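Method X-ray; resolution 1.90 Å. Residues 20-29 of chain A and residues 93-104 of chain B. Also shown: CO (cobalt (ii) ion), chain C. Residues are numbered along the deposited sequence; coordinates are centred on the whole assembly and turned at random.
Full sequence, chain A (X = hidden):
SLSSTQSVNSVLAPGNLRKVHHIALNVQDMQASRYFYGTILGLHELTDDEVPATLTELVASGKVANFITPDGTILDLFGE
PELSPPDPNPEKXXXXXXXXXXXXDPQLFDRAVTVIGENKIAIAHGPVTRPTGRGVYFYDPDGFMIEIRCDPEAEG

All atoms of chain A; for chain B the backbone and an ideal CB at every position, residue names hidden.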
ATOM      1  N   VAL A  20       6.724  -3.416  -5.469  1.00 11.26           N
ATOM      2  CA  VAL A  20       5.374  -2.898  -5.326  1.00 11.78           C
ATOM      3  C   VAL A  20       5.372  -1.808  -6.383  1.00 12.96           C
ATOM      4  O   VAL A  20       6.140  -0.849  -6.288  1.00 15.48           O
ATOM      5  CB  VAL A  20       5.141  -2.256  -3.940  1.00 10.68           C
ATOM      6  CG1 VAL A  20       3.860  -1.422  -3.968  1.00  9.87           C
ATOM      7  CG2 VAL A  20       5.035  -3.347  -2.871  1.00  9.86           C
ATOM      8  N   HIS A  21       4.530  -1.964  -7.396  1.00 12.36           N
ATOM      9  CA  HIS A  21       4.465  -0.998  -8.482  1.00 12.97           C
ATOM     10  C   HIS A  21       3.658   0.229  -8.075  1.00 12.77           C
ATOM     11  O   HIS A  21       4.064   1.360  -8.349  1.00 12.49           O
ATOM     12  CB  HIS A  21       3.873  -1.663  -9.728  1.00 13.16           C
ATOM     13  CG  HIS A  21       3.895  -0.789 -10.945  1.00 15.49           C
ATOM     14  ND1 HIS A  21       2.940   0.172 -11.187  1.00 14.96           N
ATOM     15  CD2 HIS A  21       4.774  -0.717 -11.975  1.00 16.76           C
ATOM     16  CE1 HIS A  21       3.227   0.801 -12.315  1.00 16.98           C
ATOM     17  NE2 HIS A  21       4.335   0.281 -12.811  1.00 16.42           N
ATOM     18  N   HIS A  22       2.523   0.009  -7.422  1.00 12.07           N
ATOM     19  CA  HIS A  22       1.697   1.111  -6.949  1.00 11.47           C
ATOM     20  C   HIS A  22       0.667   0.672  -5.917  1.00 11.97           C
ATOM     21  O   HIS A  22       0.332  -0.507  -5.823  1.00 12.32           O
ATOM     22  CB  HIS A  22       0.981   1.823  -8.116  1.00 11.20           C
ATOM     23  CG  HIS A  22       0.018   0.965  -8.884  1.00 10.24           C
ATOM     24  ND1 HIS A  22       0.393   0.230  -9.989  1.00 12.18           N
ATOM     25  CD2 HIS A  22      -1.317   0.778  -8.747  1.00 10.97           C
ATOM     26  CE1 HIS A  22      -0.669  -0.365 -10.502  1.00  9.61           C
ATOM     27  NE2 HIS A  22      -1.719  -0.050  -9.768  1.00 10.61           N
ATOM     28  N   ILE A  23       0.217   1.624  -5.106  1.00  9.52           N
ATOM     29  CA  ILE A  23      -0.833   1.366  -4.131  1.00 12.08           C
ATOM     30  C   ILE A  23      -1.899   2.374  -4.539  1.00 11.93           C
ATOM     31  O   ILE A  23      -1.603   3.554  -4.735  1.00 13.64           O
ATOM     32  CB  ILE A  23      -0.390   1.628  -2.675  1.00 13.36           C
ATOM     33  CG1 ILE A  23      -1.586   1.424  -1.740  1.00 14.09           C
ATOM     34  CG2 ILE A  23       0.170   3.025  -2.529  1.00 17.50           C
ATOM     35  CD1 ILE A  23      -1.235   1.455  -0.281  1.00 18.47           C
ATOM     36  N   ALA A  24      -3.128   1.909  -4.702  1.00 11.13           N
ATOM     37  CA  ALA A  24      -4.208   2.787  -5.121  1.00 11.30           C
ATOM     38  C   ALA A  24      -5.171   3.075  -3.987  1.00 11.47           C
ATOM     39  O   ALA A  24      -5.501   2.195  -3.192  1.00  9.80           O
ATOM     40  CB  ALA A  24      -4.959   2.162  -6.293  1.00 11.94           C
ATOM     41  N   LEU A  25      -5.607   4.327  -3.920  1.00 11.80           N
ATOM     42  CA  LEU A  25      -6.546   4.770  -2.909  1.00 11.58           C
ATOM     43  C   LEU A  25      -7.728   5.428  -3.607  1.00 12.26           C
ATOM     44  O   LEU A  25      -7.566   6.045  -4.659  1.00 11.57           O
ATOM     45  CB  LEU A  25      -5.901   5.804  -1.974  1.00 11.36           C
ATOM     46  CG  LEU A  25      -4.572   5.518  -1.263  1.00 13.48           C
ATOM     47  CD1 LEU A  25      -4.220   6.706  -0.361  1.00 11.93           C
ATOM     48  CD2 LEU A  25      -4.676   4.251  -0.434  1.00 11.91           C
ATOM     49  N   ASN A  26      -8.916   5.270  -3.031  1.00 13.38           N
ATOM     50  CA  ASN A  26     -10.114   5.915  -3.560  1.00 14.26           C
ATOM     51  C   ASN A  26     -10.314   7.126  -2.658  1.00 14.00           C
ATOM     52  O   ASN A  26     -10.296   6.992  -1.435  1.00 15.93           O
ATOM     53  CB  ASN A  26     -11.337   5.009  -3.448  1.00 13.58           C
ATOM     54  CG  ASN A  26     -11.285   3.852  -4.408  1.00 13.94           C
ATOM     55  OD1 ASN A  26     -10.750   3.976  -5.510  1.00 15.96           O
ATOM     56  ND2 ASN A  26     -11.848   2.717  -4.003  1.00 15.20           N
ATOM     57  N   VAL A  27     -10.496   8.299  -3.252  1.00 14.38           N
ATOM     58  CA  VAL A  27     -10.673   9.511  -2.462  1.00 14.82           C
ATOM     59  C   VAL A  27     -11.962  10.240  -2.837  1.00 17.69           C
ATOM     60  O   VAL A  27     -12.283  10.383  -4.018  1.00 18.86           O
ATOM     61  CB  VAL A  27      -9.478  10.454  -2.662  1.00 14.84           C
ATOM     62  CG1 VAL A  27      -8.189   9.735  -2.263  1.00 15.79           C
ATOM     63  CG2 VAL A  27      -9.392  10.898  -4.110  1.00 13.33           C
ATOM     64  N   GLN A  28     -12.698  10.698  -1.831  1.00 18.63           N
ATOM     65  CA  GLN A  28     -13.956  11.401  -2.075  1.00 20.89           C
ATOM     66  C   GLN A  28     -13.712  12.822  -2.585  1.00 20.61           C
ATOM     67  O   GLN A  28     -14.462  13.321  -3.426  1.00 20.34           O
ATOM     68  CB  GLN A  28     -14.793  11.440  -0.788  1.00 24.28           C
ATOM     69  CG  GLN A  28     -16.267  11.766  -1.015  1.00 30.02           C
ATOM     70  CD  GLN A  28     -16.521  13.241  -1.263  1.00 34.01           C
ATOM     71  OE1 GLN A  28     -17.360  13.611  -2.089  1.00 36.58           O
ATOM     72  NE2 GLN A  28     -15.816  14.093  -0.528  1.00 36.76           N
ATOM     73  N   ASP A  29     -12.657  13.459  -2.081  1.00 19.81           N
ATOM     74  CA  ASP A  29     -12.312  14.827  -2.467  1.00 21.50           C
ATOM     75  C   ASP A  29     -10.914  14.860  -3.086  1.00 22.28           C
ATOM     76  O   ASP A  29      -9.919  15.004  -2.377  1.00 21.49           O
ATOM     77  CB  ASP A  29     -12.351  15.738  -1.234  1.00 22.53           C
ATOM     78  CG  ASP A  29     -12.274  17.213  -1.589  1.00 25.45           C
ATOM     79  OD1 ASP A  29     -11.580  17.562  -2.565  1.00 25.09           O
ATOM     80  OD2 ASP A  29     -12.896  18.029  -0.876  1.00 27.49           O
TER
ATOM     81  N   UNK B  93     -17.361  -1.376  -2.859  1.00 22.78           N
ATOM     82  CA  UNK B  93     -16.271  -0.405  -2.751  1.00 23.02           C
ATOM     83  C   UNK B  93     -16.502   0.750  -1.773  1.00 22.70           C
ATOM     84  O   UNK B  93     -17.639   1.147  -1.507  1.00 22.45           O
ATOM     85  CB  UNK B  93     -15.997   0.181  -4.138  1.00 23.02           C
ATOM     86  N   UNK B  94     -15.401   1.290  -1.255  1.00 20.01           N
ATOM     87  CA  UNK B  94     -15.424   2.396  -0.297  1.00 19.29           C
ATOM     88  C   UNK B  94     -14.247   3.314  -0.591  1.00 17.42           C
ATOM     89  O   UNK B  94     -13.419   3.013  -1.447  1.00 16.52           O
ATOM     90  CB  UNK B  94     -15.373   1.886   1.145  1.00 19.29           C
ATOM     91  N   UNK B  95     -14.172   4.429   0.131  1.00 17.26           N
ATOM     92  CA  UNK B  95     -13.041   5.330  -0.024  1.00 16.26           C
ATOM     93  C   UNK B  95     -11.908   4.633   0.733  1.00 15.03           C
ATOM     94  O   UNK B  95     -12.130   3.579   1.341  1.00 15.28           O
ATOM     95  CB  UNK B  95     -13.329   6.738   0.502  1.00 16.26           C
ATOM     96  N   UNK B  96     -10.715   5.225   0.695  1.00 13.28           N
ATOM     97  CA  UNK B  96      -9.511   4.684   1.334  1.00 11.20           C
ATOM     98  C   UNK B  96      -8.839   3.642   0.424  1.00 11.43           C
ATOM     99  O   UNK B  96      -8.953   3.742  -0.796  1.00 11.07           O
ATOM    100  CB  UNK B  96      -9.860   4.061   2.687  1.00 11.20           C
ATOM    101  N   UNK B  97      -8.153   2.649   0.991  1.00  9.94           N
ATOM    102  CA  UNK B  97      -7.430   1.659   0.175  1.00 12.14           C
ATOM    103  C   UNK B  97      -8.266   0.945  -0.884  1.00 13.03           C
ATOM    104  O   UNK B  97      -9.315   0.379  -0.588  1.00 14.72           O
ATOM    105  CB  UNK B  97      -6.818   0.603   1.098  1.00 12.14           C
ATOM    106  N   UNK B  98      -7.768   0.969  -2.119  1.00 12.79           N
ATOM    107  CA  UNK B  98      -8.433   0.359  -3.274  1.00 13.65           C
ATOM    108  C   UNK B  98      -7.721  -0.940  -3.660  1.00 12.83           C
ATOM    109  O   UNK B  98      -8.315  -2.011  -3.612  1.00 12.50           O
ATOM    110  CB  UNK B  98      -8.458   1.328  -4.458  1.00 13.65           C
ATOM    111  N   UNK B  99      -6.456  -0.852  -4.056  1.00 11.06           N
ATOM    112  CA  UNK B  99      -5.705  -2.061  -4.374  1.00 10.21           C
ATOM    113  C   UNK B  99      -4.209  -1.865  -4.248  1.00  9.97           C
ATOM    114  O   UNK B  99      -3.716  -0.739  -4.159  1.00  9.40           O
ATOM    115  CB  UNK B  99      -6.042  -2.531  -5.791  1.00 10.21           C
ATOM    116  N   UNK B 100      -3.496  -2.980  -4.200  1.00 10.19           N
ATOM    117  CA  UNK B 100      -2.046  -2.985  -4.086  1.00 10.26           C
ATOM    118  C   UNK B 100      -1.552  -3.753  -5.308  1.00 11.11           C
ATOM    119  O   UNK B 100      -1.989  -4.879  -5.552  1.00 12.20           O
ATOM    120  CB  UNK B 100      -1.566  -3.609  -2.774  1.00 10.26           C
ATOM    121  N   UNK B 101      -0.652  -3.153  -6.075  1.00 10.77           N
ATOM    122  CA  UNK B 101      -0.154  -3.801  -7.279  1.00 11.50           C
ATOM    123  C   UNK B 101       1.326  -4.132  -7.238  1.00 11.45           C
ATOM    124  O   UNK B 101       2.157  -3.312  -6.841  1.00 11.92           O
ATOM    125  CB  UNK B 101      -0.433  -2.909  -8.490  1.00 11.50           C
ATOM    126  N   UNK B 102       1.634  -5.354  -7.661  1.00  8.53           N
ATOM    127  CA  UNK B 102       2.999  -5.869  -7.720  1.00 10.00           C
ATOM    128  C   UNK B 102       3.437  -5.951  -9.173  1.00 11.78           C
ATOM    129  O   UNK B 102       2.644  -6.288 -10.050  1.00 12.02           O
ATOM    130  CB  UNK B 102       3.103  -7.238  -7.044  1.00 10.00           C
ATOM    131  N   UNK B 103       4.706  -5.655  -9.417  1.00 12.57           N
ATOM    132  CA  UNK B 103       5.265  -5.701 -10.756  1.00 13.91           C
ATOM    133  C   UNK B 103       5.923  -7.062 -10.933  1.00 13.69           C
ATOM    134  O   UNK B 103       6.474  -7.615  -9.980  1.00 14.29           O
ATOM    135  CB  UNK B 103       6.260  -4.563 -10.990  1.00 13.91           C
ATOM    136  N   UNK B 104       5.852  -7.602 -12.144  1.00 14.78           N
ATOM    137  CA  UNK B 104       6.463  -8.892 -12.446  1.00 16.35           C
ATOM    138  C   UNK B 104       7.076  -8.826 -13.843  1.00 18.55           C
ATOM    139  O   UNK B 104       6.582  -8.099 -14.704  1.00 20.05           O
ATOM    140  CB  UNK B 104       5.439 -10.025 -12.349  1.00 16.35           C
TER
HETATM  141 CO    CO C 302      -3.728  -0.582 -10.517  1.00 15.31          CO

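Position 93 lies in loop, its ideal CB 4.9 Å from Asn A26 ND2. Small or polar residues would fit; it is Thr B93, not in contact. At 94 CA-to-CB points away and nothing of chain A lies within 5.5 Å of the ideal CB, so the choice is wide. Phe B94 serves through its backbone: Asn A26 ND2 donates to Phe B94 O at 3.0 Å.

The ideal CB of 95 points sideways, 3.6 Å from Asn A26 O and 4.6 Å from Gln A28 N, so a compact side chain suits. Thr B95 places CG2 4.0 Å from Gln A28 CB.

Position 96 has phi/psi of 83/-150, a positive phi easiest for glycine, yet the residue is Arg B96. Its side chain stays clear of chain A, while the backbone pairs twice with Asn A26: Asn A26 N to Arg B96 O, 2.7 Å, and Arg B96 N to Asn A26 O, 2.8 Å.

At 97 CA-to-CB points away, and Leu A25 CD2 lies 4.5 Å from the ideal CB; small apolar residues fit. Ala B97 brings CB 4.4 Å from Leu A25 CD2. A bulge follows: at 98 phi/psi is -105/-63 and the ideal CB points toward chain A, 3.7 Å from Asn A26 OD1. Several large side chains could pass here. Tyr B98 lays CD2 3.8 Å from Ala A24 CB, and its N donates to Ala A24 O at 2.8 Å.

Position 99 pairs with Ala A24, its ideal CB 4.8 Å from Ala A24 CB, on the face that carries His A22. The cobalt lies 2.2 Å from His A22 NE2, which invites a ligand: histidine, aspartate or glutamate. His B99 binds it through NE2 at 2.1 Å, and Ala A24 CB sits over the ring face, 3.6 Å from the centroid.

Position 100 turns to the other face, beside Ile A23 and Val A20; a branched aliphatic suits. Leu B100 (chi1 t, chi2 p) brings CD1 3.7 Å from Val A20 CG1.

At 101 the ideal CB is only 3.3 Å from His A22 CE1, which favours a small residue. Ala B101 puts CB over the face of the His A22 ring, 3.4 Å from its centroid; Ala B101 N donates to His A22 O at 2.8 Å.

Position 102 faces Val A20, so apolar groups fit: Phe B102 CE1 reaches Val A20 CG2 at 4.0 Å. At 103 the ideal CB is 4.0 Å from His A21 CB, where polar or acidic residues suit; Asp B103 results. Position 104 is out of reach and holds Ile B104.

Chain B 93-104: TFTRAYHLAFDI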
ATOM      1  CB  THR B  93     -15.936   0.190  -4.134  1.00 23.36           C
ATOM      2  OG1 THR B  93     -17.103   0.819  -4.682  1.00 24.41           O
ATOM      3  CG2 THR B  93     -15.465  -0.910  -5.089  1.00 23.71           C
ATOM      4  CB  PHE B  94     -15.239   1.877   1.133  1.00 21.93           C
ATOM      5  CG  PHE B  94     -16.303   0.922   1.592  1.00 23.90           C
ATOM      6  CD1 PHE B  94     -17.548   1.386   2.002  1.00 26.33           C
ATOM      7  CD2 PHE B  94     -16.052  -0.445   1.634  1.00 25.07           C
ATOM      8  CE1 PHE B  94     -18.532   0.499   2.456  1.00 25.67           C
ATOM      9  CE2 PHE B  94     -17.026  -1.338   2.084  1.00 27.19           C
ATOM     10  CZ  PHE B  94     -18.269  -0.862   2.495  1.00 25.48           C
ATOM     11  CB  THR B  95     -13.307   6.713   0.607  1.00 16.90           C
ATOM     12  OG1 THR B  95     -13.730   6.550   1.965  1.00 17.65           O
ATOM     13  CG2 THR B  95     -14.378   7.460  -0.180  1.00 19.02           C
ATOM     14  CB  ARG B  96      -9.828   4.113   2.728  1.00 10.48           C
ATOM     15  CG  ARG B  96     -10.325   5.186   3.713  1.00 11.84           C
ATOM     16  CD  ARG B  96     -10.721   4.600   5.071  1.00 13.81           C
ATOM     17  NE  ARG B  96     -11.404   5.590   5.903  1.00 13.45           N
ATOM     18  CZ  ARG B  96     -12.016   5.321   7.053  1.00 17.90           C
ATOM     19  NH1 ARG B  96     -12.038   4.079   7.530  1.00 15.82           N
ATOM     20  NH2 ARG B  96     -12.615   6.300   7.727  1.00 16.21           N
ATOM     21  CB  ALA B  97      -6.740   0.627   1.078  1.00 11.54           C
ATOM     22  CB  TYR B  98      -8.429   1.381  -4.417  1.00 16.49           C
ATOM     23  CG  TYR B  98      -8.955   0.934  -5.764  1.00 20.63           C
ATOM     24  CD1 TYR B  98      -9.745  -0.207  -5.905  1.00 21.63           C
ATOM     25  CD2 TYR B  98      -8.679   1.690  -6.905  1.00 21.60           C
ATOM     26  CE1 TYR B  98     -10.241  -0.585  -7.157  1.00 23.51           C
ATOM     27  CE2 TYR B  98      -9.171   1.325  -8.150  1.00 23.29           C
ATOM     28  CZ  TYR B  98      -9.951   0.189  -8.269  1.00 24.16           C
ATOM     29  OH  TYR B  98     -10.441  -0.163  -9.504  1.00 26.95           O
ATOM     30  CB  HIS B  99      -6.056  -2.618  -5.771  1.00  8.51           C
ATOM     31  CG  HIS B  99      -5.656  -1.741  -6.919  1.00  8.98           C
ATOM     32  ND1 HIS B  99      -6.456  -0.724  -7.394  1.00 10.86           N
ATOM     33  CD2 HIS B  99      -4.575  -1.780  -7.736  1.00  9.29           C
ATOM     34  CE1 HIS B  99      -5.890  -0.181  -8.457  1.00 12.17           C
ATOM     35  NE2 HIS B  99      -4.748  -0.802  -8.686  1.00 11.92           N
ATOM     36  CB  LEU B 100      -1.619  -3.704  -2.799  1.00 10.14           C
ATOM     37  CG  LEU B 100      -0.123  -4.002  -2.660  1.00 11.68           C
ATOM     38  CD1 LEU B 100       0.674  -2.697  -2.653  1.00 13.06           C
ATOM     39  CD2 LEU B 100       0.117  -4.783  -1.378  1.00 14.21           C
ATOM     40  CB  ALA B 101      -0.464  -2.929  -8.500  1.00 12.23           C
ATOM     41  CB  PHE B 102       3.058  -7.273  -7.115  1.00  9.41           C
ATOM     42  CG  PHE B 102       2.822  -7.308  -5.636  1.00  8.54           C
ATOM     43  CD1 PHE B 102       3.860  -7.046  -4.749  1.00  9.97           C
ATOM     44  CD2 PHE B 102       1.562  -7.606  -5.129  1.00  8.60           C
ATOM     45  CE1 PHE B 102       3.646  -7.086  -3.372  1.00  8.45           C
ATOM     46  CE2 PHE B 102       1.338  -7.646  -3.759  1.00  8.91           C
ATOM     47  CZ  PHE B 102       2.383  -7.385  -2.878  1.00  7.41           C
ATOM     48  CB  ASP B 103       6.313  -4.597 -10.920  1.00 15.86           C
ATOM     49  CG  ASP B 103       6.895  -4.544 -12.316  1.00 17.73           C
ATOM     50  OD1 ASP B 103       6.121  -4.397 -13.279  1.00 20.77           O
ATOM     51  OD2 ASP B 103       8.130  -4.648 -12.451  1.00 20.11           O
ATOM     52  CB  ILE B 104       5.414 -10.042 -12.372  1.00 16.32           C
ATOM     53  CG1 ILE B 104       6.104 -11.398 -12.532  1.00 16.68           C
ATOM     54  CG2 ILE B 104       4.345  -9.858 -13.444  1.00 16.49           C
ATOM     55  CD1 ILE B 104       5.182 -12.576 -12.269  1.00 16.78           C
TER
HETATM   56  O   HOH W   1      -3.050  -0.508 -12.631  1.00 12.12           O
HETATM   57  O   HOH W   2      -5.469  -0.748 -11.556  1.00 25.40           O
HETATM   58  O   HOH W   3      -4.297   1.522 -10.877  1.00 15.30           O
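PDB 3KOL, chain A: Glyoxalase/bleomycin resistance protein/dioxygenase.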